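PDB 6DX2: RNA-dependent RNA polymerase from Dera Ghazi Khan orthonairovirus, which is part of a protein that probably replicates and transcribes the viral RNA genome; this N-terminal piece is its OTU cysteine protease domain, a deubiquitinase. Local coordinates for residues S56-I61 against L94-W99; N63-F68 against S87-D92; V103-L108 against I116-A121. All coordinates share one frame; numbering follows the deposited sequence.

Contact 1 (S56-I61 against L94-W99); sequences SEWRSI and LRNYYW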
loop_
_atom_site.group_PDB
_atom_site.type_symbol
_atom_site.label_atom_id
_atom_site.label_comp_id
_atom_site.label_asym_id
_atom_site.label_seq_id
_atom_site.Cartn_x
_atom_site.Cartn_y
_atom_site.Cartn_z
ATOM N N SER A 56 -12.768 8.326 7.193
ATOM C CA SER A 56 -13.112 9.690 6.809
ATOM C C SER A 56 -11.925 10.500 6.315
ATOM O O SER A 56 -12.154 11.580 5.748
ATOM C CB SER A 56 -13.763 10.416 7.979
ATOM O OG SER A 56 -12.832 10.627 9.020
ATOM N N GLU A 57 -10.691 10.028 6.534
ATOM C CA GLU A 57 -9.471 10.724 6.154
ATOM C C GLU A 57 -8.949 10.323 4.773
ATOM O O GLU A 57 -7.862 10.754 4.374
ATOM C CB GLU A 57 -8.402 10.487 7.213
ATOM C CG GLU A 57 -8.719 11.183 8.515
ATOM C CD GLU A 57 -9.608 10.366 9.451
ATOM O OE1 GLU A 57 -9.988 9.226 9.105
ATOM O OE2 GLU A 57 -9.947 10.875 10.544
ATOM N N TRP A 58 -9.744 9.574 4.008
ATOM C CA TRP A 58 -9.227 8.992 2.774
ATOM C C TRP A 58 -8.878 10.056 1.740
ATOM O O TRP A 58 -7.882 9.923 1.020
ATOM C CB TRP A 58 -10.255 7.992 2.222
ATOM C CG TRP A 58 -11.477 8.589 1.612
ATOM C CD1 TRP A 58 -12.646 8.890 2.254
ATOM C CD2 TRP A 58 -11.687 8.894 0.234
ATOM N NE1 TRP A 58 -13.550 9.400 1.373
ATOM C CE2 TRP A 58 -12.993 9.397 0.120
ATOM C CE3 TRP A 58 -10.894 8.782 -0.915
ATOM C CZ2 TRP A 58 -13.543 9.832 -1.109
ATOM C CZ3 TRP A 58 -11.427 9.212 -2.129
ATOM C CH2 TRP A 58 -12.759 9.724 -2.211
ATOM N N ARG A 59 -9.665 11.141 1.665
ATOM C CA ARG A 59 -9.314 12.204 0.725
ATOM C C ARG A 59 -8.069 12.969 1.165
ATOM O O ARG A 59 -7.274 13.399 0.323
ATOM C CB ARG A 59 -10.476 13.195 0.551
ATOM C CG ARG A 59 -11.845 12.568 0.190
ATOM C CD ARG A 59 -12.889 13.631 -0.276
ATOM N NE ARG A 59 -12.678 13.855 -1.704
ATOM C CZ ARG A 59 -13.471 13.400 -2.674
ATOM N NH1 ARG A 59 -14.591 12.732 -2.389
ATOM N NH2 ARG A 59 -13.157 13.645 -3.938
ATOM N N SER A 60 -7.884 13.181 2.464
ATOM C CA SER A 60 -6.700 13.928 2.874
ATOM C C SER A 60 -5.429 13.124 2.650
ATOM O O SER A 60 -4.357 13.707 2.449
ATOM C CB SER A 60 -6.834 14.360 4.328
ATOM O OG SER A 60 -6.862 13.225 5.142
ATOM N N ILE A 61 -5.526 11.805 2.650
ATOM C CA ILE A 61 -4.366 10.987 2.300
ATOM C C ILE A 61 -3.964 11.234 0.855
ATOM O O ILE A 61 -2.777 11.350 0.537
ATOM C CB ILE A 61 -4.677 9.510 2.550
ATOM C CG1 ILE A 61 -4.679 9.278 4.061
ATOM C CG2 ILE A 61 -3.679 8.639 1.848
ATOM C CD1 ILE A 61 -5.607 8.208 4.418
ATOM N N LEU A 94 -6.264 12.448 -8.072
ATOM C CA LEU A 94 -7.172 13.137 -7.168
ATOM C C LEU A 94 -8.636 12.902 -7.512
ATOM O O LEU A 94 -9.522 13.334 -6.769
ATOM C CB LEU A 94 -6.899 14.637 -7.197
ATOM C CG LEU A 94 -5.639 14.962 -6.391
ATOM C CD1 LEU A 94 -5.178 16.375 -6.658
ATOM C CD2 LEU A 94 -5.915 14.737 -4.903
ATOM N N ARG A 95 -8.913 12.273 -8.640
ATOM C CA ARG A 95 -10.286 12.089 -9.037
ATOM C C ARG A 95 -10.904 10.959 -8.236
ATOM O O ARG A 95 -10.237 9.992 -7.905
ATOM C CB ARG A 95 -10.362 11.763 -10.521
ATOM C CG ARG A 95 -9.937 12.878 -11.426
ATOM C CD ARG A 95 -10.432 12.572 -12.810
ATOM N NE ARG A 95 -11.778 11.985 -12.800
ATOM C CZ ARG A 95 -12.149 10.931 -13.527
ATOM N NH1 ARG A 95 -11.284 10.325 -14.333
ATOM N NH2 ARG A 95 -13.392 10.483 -13.454
ATOM N N ASN A 96 -12.221 11.051 -7.978
ATOM C CA ASN A 96 -12.891 9.949 -7.301
ATOM C C ASN A 96 -12.767 8.676 -8.132
ATOM O O ASN A 96 -12.741 8.719 -9.374
ATOM C CB ASN A 96 -14.374 10.226 -7.082
ATOM C CG ASN A 96 -14.658 11.249 -5.979
ATOM O OD1 ASN A 96 -13.857 11.493 -5.075
ATOM N ND2 ASN A 96 -15.838 11.836 -6.050
ATOM N N TYR A 97 -12.666 7.543 -7.416
ATOM C CA TYR A 97 -12.603 6.200 -7.969
ATOM C C TYR A 97 -11.336 5.967 -8.767
ATOM O O TYR A 97 -11.288 5.042 -9.587
ATOM C CB TYR A 97 -13.861 5.890 -8.818
ATOM C CG TYR A 97 -15.060 6.402 -8.082
ATOM C CD1 TYR A 97 -15.373 5.905 -6.811
ATOM C CD2 TYR A 97 -15.863 7.388 -8.616
ATOM C CE1 TYR A 97 -16.459 6.387 -6.107
ATOM C CE2 TYR A 97 -16.970 7.864 -7.919
ATOM C CZ TYR A 97 -17.246 7.361 -6.665
ATOM O OH TYR A 97 -18.338 7.835 -5.959
ATOM N N TYR A 98 -10.290 6.769 -8.529
ATOM C CA TYR A 98 -8.985 6.417 -9.054
ATOM C C TYR A 98 -8.466 5.228 -8.257
ATOM O O TYR A 98 -8.473 5.247 -7.012
ATOM C CB TYR A 98 -8.041 7.615 -8.917
ATOM C CG TYR A 98 -6.612 7.298 -9.177
ATOM C CD1 TYR A 98 -5.781 6.851 -8.147
ATOM C CD2 TYR A 98 -6.087 7.425 -10.444
ATOM C CE1 TYR A 98 -4.418 6.553 -8.383
ATOM C CE2 TYR A 98 -4.747 7.147 -10.705
ATOM C CZ TYR A 98 -3.922 6.720 -9.674
ATOM O OH TYR A 98 -2.599 6.413 -9.889
ATOM N N TRP A 99 -8.061 4.169 -8.945
ATOM C CA TRP A 99 -7.677 2.953 -8.213
ATOM C C TRP A 99 -6.235 3.046 -7.759
ATOM O O TRP A 99 -5.331 3.065 -8.581
ATOM C CB TRP A 99 -7.901 1.703 -9.070
ATOM C CG TRP A 99 -9.353 1.412 -9.210
ATOM C CD1 TRP A 99 -10.255 2.080 -10.041
ATOM C CD2 TRP A 99 -10.117 0.420 -8.502
ATOM N NE1 TRP A 99 -11.505 1.542 -9.886
ATOM C CE2 TRP A 99 -11.463 0.531 -8.959
ATOM C CE3 TRP A 99 -9.812 -0.561 -7.537
ATOM C CZ2 TRP A 99 -12.517 -0.276 -8.463
ATOM C CZ3 TRP A 99 -10.858 -1.355 -7.047
ATOM C CH2 TRP A 99 -12.208 -1.213 -7.537
HETATM O O HOH W 1 -10.185 13.738 -3.379
#
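R59 and W58, in the first turn of helix 58-71, both reach the amide oxygen of N96 in the loop 94-99. The polar part is the guanidinium–amide meeting: R59 NH2 lies 2.5 Å from N96 OD1, a weak bond with an N-H...O angle of only 121° and a length so short that its detail is doubtful. The two flat groups are steeply turned against each other, with planes 67° apart, so they neither stack nor lie flush. Water 1 gives a second, looser link, weakly bonded to R59 NE (3.0 Å) and to the backbone oxygen L94 O (3.5 Å).

Packing supplies the rest. The arginine folds back along the indole, its CG 3.3 Å above the centre of the W58 ring, and a bend at chi3 (85°) swings the guanidinium so that one face has W58 CH2 beneath it. That same CH2 approaches N96 OD1 at 3.5 Å, near the ring plane, so the oxygen meets the indole at its edge.

Each backbone is held locally. E57, the N-cap residue, offers its carbonyl oxygen to both S60 OG (2.8 Å) and I61 N, while R95 to Y98 forms a type II turn closed by Y98 N to R95 O, 3.3 Å apart; N96 sits within it.

This is a surface contact, joining the start of helix 58-71 to the link between helices 86-93 and 102-112. Helix 42-52 backs it: W58 meets Y45 edge-to-face and touches F44, and N41, just before that helix, accepts a bond from Y97 N.

Contact 2 (N63-F68 against S87-D92); sequences NTIASF and SDYRAD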
loop_
_atom_site.group_PDB
_atom_site.type_symbol
_atom_site.label_atom_id
_atom_site.label_comp_id
_atom_site.label_asym_id
_atom_site.label_seq_id
_atom_site.Cartn_x
_atom_site.Cartn_y
_atom_site.Cartn_z
ATOM N N ASN A 63 -4.399 14.019 -0.650
ATOM C CA ASN A 63 -3.777 15.339 -0.717
ATOM C C ASN A 63 -2.319 15.276 -0.291
ATOM O O ASN A 63 -1.470 15.981 -0.854
ATOM C CB ASN A 63 -4.556 16.337 0.145
ATOM C CG ASN A 63 -5.919 16.664 -0.456
ATOM O OD1 ASN A 63 -6.099 16.558 -1.660
ATOM N ND2 ASN A 63 -6.871 17.068 0.378
ATOM N N THR A 64 -2.024 14.419 0.692
ATOM C CA THR A 64 -0.654 14.200 1.126
ATOM C C THR A 64 0.176 13.599 0.002
ATOM O O THR A 64 1.288 14.069 -0.277
ATOM C CB THR A 64 -0.657 13.305 2.365
ATOM O OG1 THR A 64 -1.256 14.037 3.442
ATOM C CG2 THR A 64 0.759 12.970 2.728
ATOM N N ILE A 65 -0.392 12.619 -0.704
ATOM C CA ILE A 65 0.300 12.031 -1.851
ATOM C C ILE A 65 0.549 13.094 -2.913
ATOM O O ILE A 65 1.621 13.161 -3.537
ATOM C CB ILE A 65 -0.532 10.878 -2.423
ATOM C CG1 ILE A 65 -0.567 9.730 -1.431
ATOM C CG2 ILE A 65 0.030 10.414 -3.800
ATOM C CD1 ILE A 65 -1.613 8.684 -1.868
ATOM N N ALA A 66 -0.447 13.937 -3.145
ATOM C CA ALA A 66 -0.310 14.931 -4.178
ATOM C C ALA A 66 0.796 15.919 -3.817
ATOM O O ALA A 66 1.546 16.348 -4.686
ATOM C CB ALA A 66 -1.648 15.639 -4.393
ATOM N N SER A 67 0.912 16.279 -2.530
ATOM C CA SER A 67 1.943 17.231 -2.132
ATOM C C SER A 67 3.320 16.627 -2.339
ATOM O O SER A 67 4.245 17.320 -2.814
ATOM C CB SER A 67 1.761 17.663 -0.668
ATOM O OG SER A 67 2.405 16.762 0.236
ATOM N N PHE A 68 3.463 15.335 -2.017
ATOM C CA PHE A 68 4.743 14.684 -2.253
ATOM C C PHE A 68 5.066 14.669 -3.748
ATOM O O PHE A 68 6.204 14.922 -4.135
ATOM C CB PHE A 68 4.755 13.273 -1.668
ATOM C CG PHE A 68 6.117 12.662 -1.647
ATOM C CD1 PHE A 68 6.970 12.857 -0.565
ATOM C CD2 PHE A 68 6.579 11.952 -2.758
ATOM C CE1 PHE A 68 8.244 12.312 -0.558
ATOM C CE2 PHE A 68 7.852 11.414 -2.764
ATOM C CZ PHE A 68 8.679 11.574 -1.647
ATOM N N SER A 87 2.027 17.011 -12.731
ATOM C CA SER A 87 0.731 17.667 -12.886
ATOM C C SER A 87 -0.318 16.705 -13.438
ATOM O O SER A 87 -1.450 16.643 -12.931
ATOM C CB SER A 87 0.871 18.898 -13.792
ATOM O OG SER A 87 -0.373 19.553 -13.818
ATOM N N ASP A 88 0.042 15.952 -14.487
ATOM C CA ASP A 88 -0.841 14.907 -15.006
ATOM C C ASP A 88 -1.167 13.862 -13.935
ATOM O O ASP A 88 -2.328 13.449 -13.800
ATOM C CB ASP A 88 -0.205 14.219 -16.212
ATOM C CG ASP A 88 -0.020 15.153 -17.401
ATOM O OD1 ASP A 88 -0.651 16.240 -17.427
ATOM O OD2 ASP A 88 0.778 14.801 -18.298
ATOM N N TYR A 89 -0.152 13.411 -13.176
ATOM C CA TYR A 89 -0.392 12.409 -12.155
ATOM C C TYR A 89 -1.388 12.929 -11.129
ATOM O O TYR A 89 -2.369 12.236 -10.775
ATOM C CB TYR A 89 0.913 11.996 -11.466
ATOM C CG TYR A 89 0.652 11.104 -10.235
ATOM C CD1 TYR A 89 0.121 9.822 -10.368
ATOM C CD2 TYR A 89 0.891 11.570 -8.958
ATOM C CE1 TYR A 89 -0.168 9.062 -9.292
ATOM C CE2 TYR A 89 0.616 10.784 -7.861
ATOM C CZ TYR A 89 0.093 9.526 -8.033
ATOM O OH TYR A 89 -0.172 8.738 -6.939
ATOM N N ARG A 90 -1.153 14.146 -10.625
ATOM C CA ARG A 90 -2.000 14.610 -9.530
ATOM C C ARG A 90 -3.437 14.785 -9.984
ATOM O O ARG A 90 -4.363 14.460 -9.237
ATOM C CB ARG A 90 -1.463 15.907 -8.936
ATOM C CG ARG A 90 -0.175 15.670 -8.169
ATOM C CD ARG A 90 0.374 17.037 -7.710
ATOM N NE ARG A 90 1.336 17.602 -8.655
ATOM C CZ ARG A 90 1.207 18.797 -9.224
ATOM N NH1 ARG A 90 0.143 19.544 -8.950
ATOM N NH2 ARG A 90 2.137 19.235 -10.062
ATOM N N ALA A 91 -3.645 15.245 -11.216
ATOM C CA ALA A 91 -5.006 15.470 -11.703
ATOM C C ALA A 91 -5.771 14.152 -11.822
ATOM O O ALA A 91 -6.974 14.086 -11.531
ATOM C CB ALA A 91 -4.973 16.193 -13.050
ATOM N N ASP A 92 -5.090 13.096 -12.251
ATOM C CA ASP A 92 -5.735 11.787 -12.348
ATOM C C ASP A 92 -5.979 11.184 -10.965
ATOM O O ASP A 92 -7.086 10.749 -10.653
ATOM C CB ASP A 92 -4.861 10.845 -13.171
ATOM C CG ASP A 92 -5.652 9.704 -13.774
ATOM O OD1 ASP A 92 -6.855 9.914 -14.052
ATOM O OD2 ASP A 92 -5.082 8.603 -13.959
#
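A66 and R90 are the nearest CA pair of segments 63-68 and 87-92, 5.6 Å apart. With just a methyl group on A66, the arginine chain can lie directly against the other helix: R90 CD comes to 3.3 Å from the backbone oxygen A66 O, and R90 CG rests 4.1 Å from A66 CB. On the buried side the packing continues through I65 and Y89. The tyrosine ring leaves its helix with CG anti to the backbone N (chi1 171°), which carries its far end to I65, and the CG2 branch of the isoleucine meets it at the ring edge, 3.6 Å from Y89 OH and 4.1 Å from Y89 CE2. The two side chains cross at about a right angle. The buried hydroxyl is satisfied elsewhere, by a hydrogen bond to E104 of helix 102-112.

The pair belongs to the helical part of the OTU domain, where helix 77-82 lies between these two along the chain and helix 102-112 covers I65 through I107 and L108.

Toward the partly exposed side the contact is looser. Beyond CD the R90 chain bends at chi3 (-93°) and its guanidinium turns back to its own helix, one face over S87 CA at 3.5 Å and NH2 bonded to S86 OG. The R90 side chain also touches A69 and A70, further along helix 58-71.

Contact 3 (V103-L108 against I116-A121); sequences VEAEIL and IILWEA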
loop_
_atom_site.group_PDB
_atom_site.type_symbol
_atom_site.label_atom_id
_atom_site.label_comp_id
_atom_site.label_asym_id
_atom_site.label_seq_id
_atom_site.Cartn_x
_atom_site.Cartn_y
_atom_site.Cartn_z
ATOM N N VAL A 103 1.927 2.522 -7.144
ATOM C CA VAL A 103 2.382 3.903 -7.360
ATOM C C VAL A 103 2.140 4.739 -6.113
ATOM O O VAL A 103 3.032 5.458 -5.641
ATOM C CB VAL A 103 1.658 4.519 -8.569
ATOM C CG1 VAL A 103 1.929 6.012 -8.605
ATOM C CG2 VAL A 103 2.150 3.876 -9.851
ATOM N N GLU A 104 0.927 4.613 -5.541
ATOM C CA GLU A 104 0.560 5.324 -4.332
ATOM C C GLU A 104 1.206 4.724 -3.085
ATOM O O GLU A 104 1.494 5.463 -2.146
ATOM C CB GLU A 104 -0.972 5.309 -4.168
ATOM C CG GLU A 104 -1.609 6.220 -5.211
ATOM C CD GLU A 104 -1.529 5.659 -6.599
ATOM O OE1 GLU A 104 -1.645 4.409 -6.786
ATOM O OE2 GLU A 104 -1.276 6.482 -7.509
ATOM N N ALA A 105 1.407 3.413 -3.041
ATOM C CA ALA A 105 2.100 2.845 -1.887
ATOM C C ALA A 105 3.523 3.384 -1.805
ATOM O O ALA A 105 4.007 3.775 -0.730
ATOM C CB ALA A 105 2.118 1.322 -2.016
ATOM N N GLU A 106 4.197 3.450 -2.941
ATOM C CA GLU A 106 5.560 3.982 -2.948
ATOM C C GLU A 106 5.569 5.427 -2.461
ATOM O O GLU A 106 6.360 5.791 -1.584
ATOM C CB GLU A 106 6.146 3.872 -4.345
ATOM C CG GLU A 106 7.490 4.612 -4.503
ATOM C CD GLU A 106 8.112 4.300 -5.833
ATOM O OE1 GLU A 106 7.521 4.765 -6.804
ATOM O OE2 GLU A 106 9.192 3.642 -5.897
ATOM N N ILE A 107 4.654 6.247 -2.982
ATOM C CA ILE A 107 4.635 7.672 -2.610
ATOM C C ILE A 107 4.258 7.845 -1.145
ATOM O O ILE A 107 4.910 8.592 -0.392
ATOM C CB ILE A 107 3.685 8.466 -3.517
ATOM C CG1 ILE A 107 4.222 8.531 -4.943
ATOM C CG2 ILE A 107 3.553 9.896 -3.010
ATOM C CD1 ILE A 107 3.193 9.178 -6.011
ATOM N N LEU A 108 3.190 7.169 -0.708
ATOM C CA LEU A 108 2.752 7.367 0.675
ATOM C C LEU A 108 3.805 6.918 1.676
ATOM O O LEU A 108 3.937 7.505 2.748
ATOM C CB LEU A 108 1.440 6.585 0.935
ATOM C CG LEU A 108 0.630 7.166 2.073
ATOM C CD1 LEU A 108 0.313 8.592 2.028
ATOM C CD2 LEU A 108 -0.711 6.361 2.077
ATOM N N ILE A 116 4.703 0.433 3.870
ATOM C CA ILE A 116 3.458 -0.095 3.349
ATOM C C ILE A 116 3.764 -1.385 2.626
ATOM O O ILE A 116 4.710 -1.440 1.842
ATOM C CB ILE A 116 2.741 0.890 2.403
ATOM C CG1 ILE A 116 2.427 2.199 3.188
ATOM C CG2 ILE A 116 1.509 0.171 1.771
ATOM C CD1 ILE A 116 1.894 3.377 2.290
ATOM N N ILE A 117 2.992 -2.432 2.904
ATOM C CA ILE A 117 3.227 -3.724 2.270
ATOM C C ILE A 117 1.985 -4.117 1.500
ATOM O O ILE A 117 0.878 -4.099 2.051
ATOM C CB ILE A 117 3.591 -4.800 3.300
ATOM C CG1 ILE A 117 4.844 -4.361 4.025
ATOM C CG2 ILE A 117 3.729 -6.199 2.621
ATOM C CD1 ILE A 117 5.209 -5.316 5.230
ATOM N N LEU A 118 2.167 -4.462 0.225
ATOM C CA LEU A 118 1.066 -4.937 -0.597
ATOM C C LEU A 118 1.186 -6.442 -0.647
ATOM O O LEU A 118 2.133 -6.977 -1.234
ATOM C CB LEU A 118 1.090 -4.342 -2.004
ATOM C CG LEU A 118 1.171 -2.812 -2.106
ATOM C CD1 LEU A 118 1.024 -2.299 -3.602
ATOM C CD2 LEU A 118 0.166 -2.152 -1.159
ATOM N N TRP A 119 0.229 -7.140 -0.013
ATOM C CA TRP A 119 0.222 -8.591 -0.024
ATOM C C TRP A 119 -0.760 -8.997 -1.113
ATOM O O TRP A 119 -1.978 -8.896 -0.935
ATOM C CB TRP A 119 -0.254 -9.141 1.319
ATOM C CG TRP A 119 0.599 -8.737 2.511
ATOM C CD1 TRP A 119 0.401 -7.650 3.343
ATOM C CD2 TRP A 119 1.758 -9.418 3.006
ATOM N NE1 TRP A 119 1.336 -7.647 4.344
ATOM C CE2 TRP A 119 2.187 -8.714 4.158
ATOM C CE3 TRP A 119 2.461 -10.559 2.600
ATOM C CZ2 TRP A 119 3.320 -9.054 4.874
ATOM C CZ3 TRP A 119 3.611 -10.928 3.355
ATOM C CH2 TRP A 119 4.014 -10.183 4.467
ATOM N N GLU A 120 -0.248 -9.459 -2.246
ATOM C CA GLU A 120 -1.115 -9.976 -3.290
ATOM C C GLU A 120 -1.474 -11.407 -2.958
ATOM O O GLU A 120 -0.595 -12.271 -2.822
ATOM C CB GLU A 120 -0.455 -9.860 -4.659
ATOM C CG GLU A 120 -0.620 -8.423 -5.201
ATOM C CD GLU A 120 0.314 -8.067 -6.346
ATOM O OE1 GLU A 120 1.159 -7.153 -6.164
ATOM O OE2 GLU A 120 0.194 -8.691 -7.426
ATOM N N ALA A 121 -2.801 -11.658 -2.897
ATOM C CA ALA A 121 -3.380 -12.893 -2.422
ATOM C C ALA A 121 -4.243 -13.496 -3.510
ATOM O O ALA A 121 -4.891 -12.768 -4.284
ATOM C CB ALA A 121 -4.254 -12.648 -1.167
#
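An α/β layer of the OTU domain, helix 102-112 laid against the sheet strand 116-121 that follows it in the chain, is built here on A105, L108, I116 and L118. Helix and strand run nearly antiparallel: their short segments make an angle of 160° between N-to-C directions, and the axes approach to 8.7 Å. The interface is wholly apolar in its side chains. I116 is the main projection from the strand. Its CD1 settles against the helix, 3.5 Å from L108 CB and 3.7 Å from the backbone oxygen A105 O, a snug fit of a methyl between one residue's carbonyl and the next turn's side chain. The other branch, I116 CG2, lies anti to the backbone N and meets A105 CB at 4.0 Å, so the isoleucine straddles the helix surface with both branches in use. Two residues along, L118 points the same way and presents its forked end to the same alanine, with CD2 4.1 Å from A105 CB. The small A105 thus lets both strand residues come in, and the nearest CA pair, A105 and I116, is 6.2 Å apart.

All four residues are buried near the centre of the chain. Strand 116-121 is flanked in the sheet by the antiparallel strand 127-133, whose Y133 also touches A105, and by the parallel strand 142-147, while on the helical side L108 continues the packing onto I61 and I65 of helix 58-71.

Contacts 1 and 2 lie in the helical part, with centres about 14 Å and 16 Å from the chain centre; that of contact 3 is about 3 Å from it. Contacts 1 and 2 share helix 58-71, their centres about 11 Å apart, and contact 3 lies about 15 Å and 17 Å from them, centre to centre. E104, on the helix of contact 3 but outside its packing, bonds through OE2 to Y98 OH of the contact 1 loop (2.7 Å) as well as to Y89. Apolar packing joins them too, I61 CG2 lying 3.7 Å from L108 CD2 and I65 CG2 3.6 Å from I107 CG2. W99, ending the 94-99 loop, touches C42 at the start of helix 42-52, where OTU cysteine proteases usually place their nucleophile.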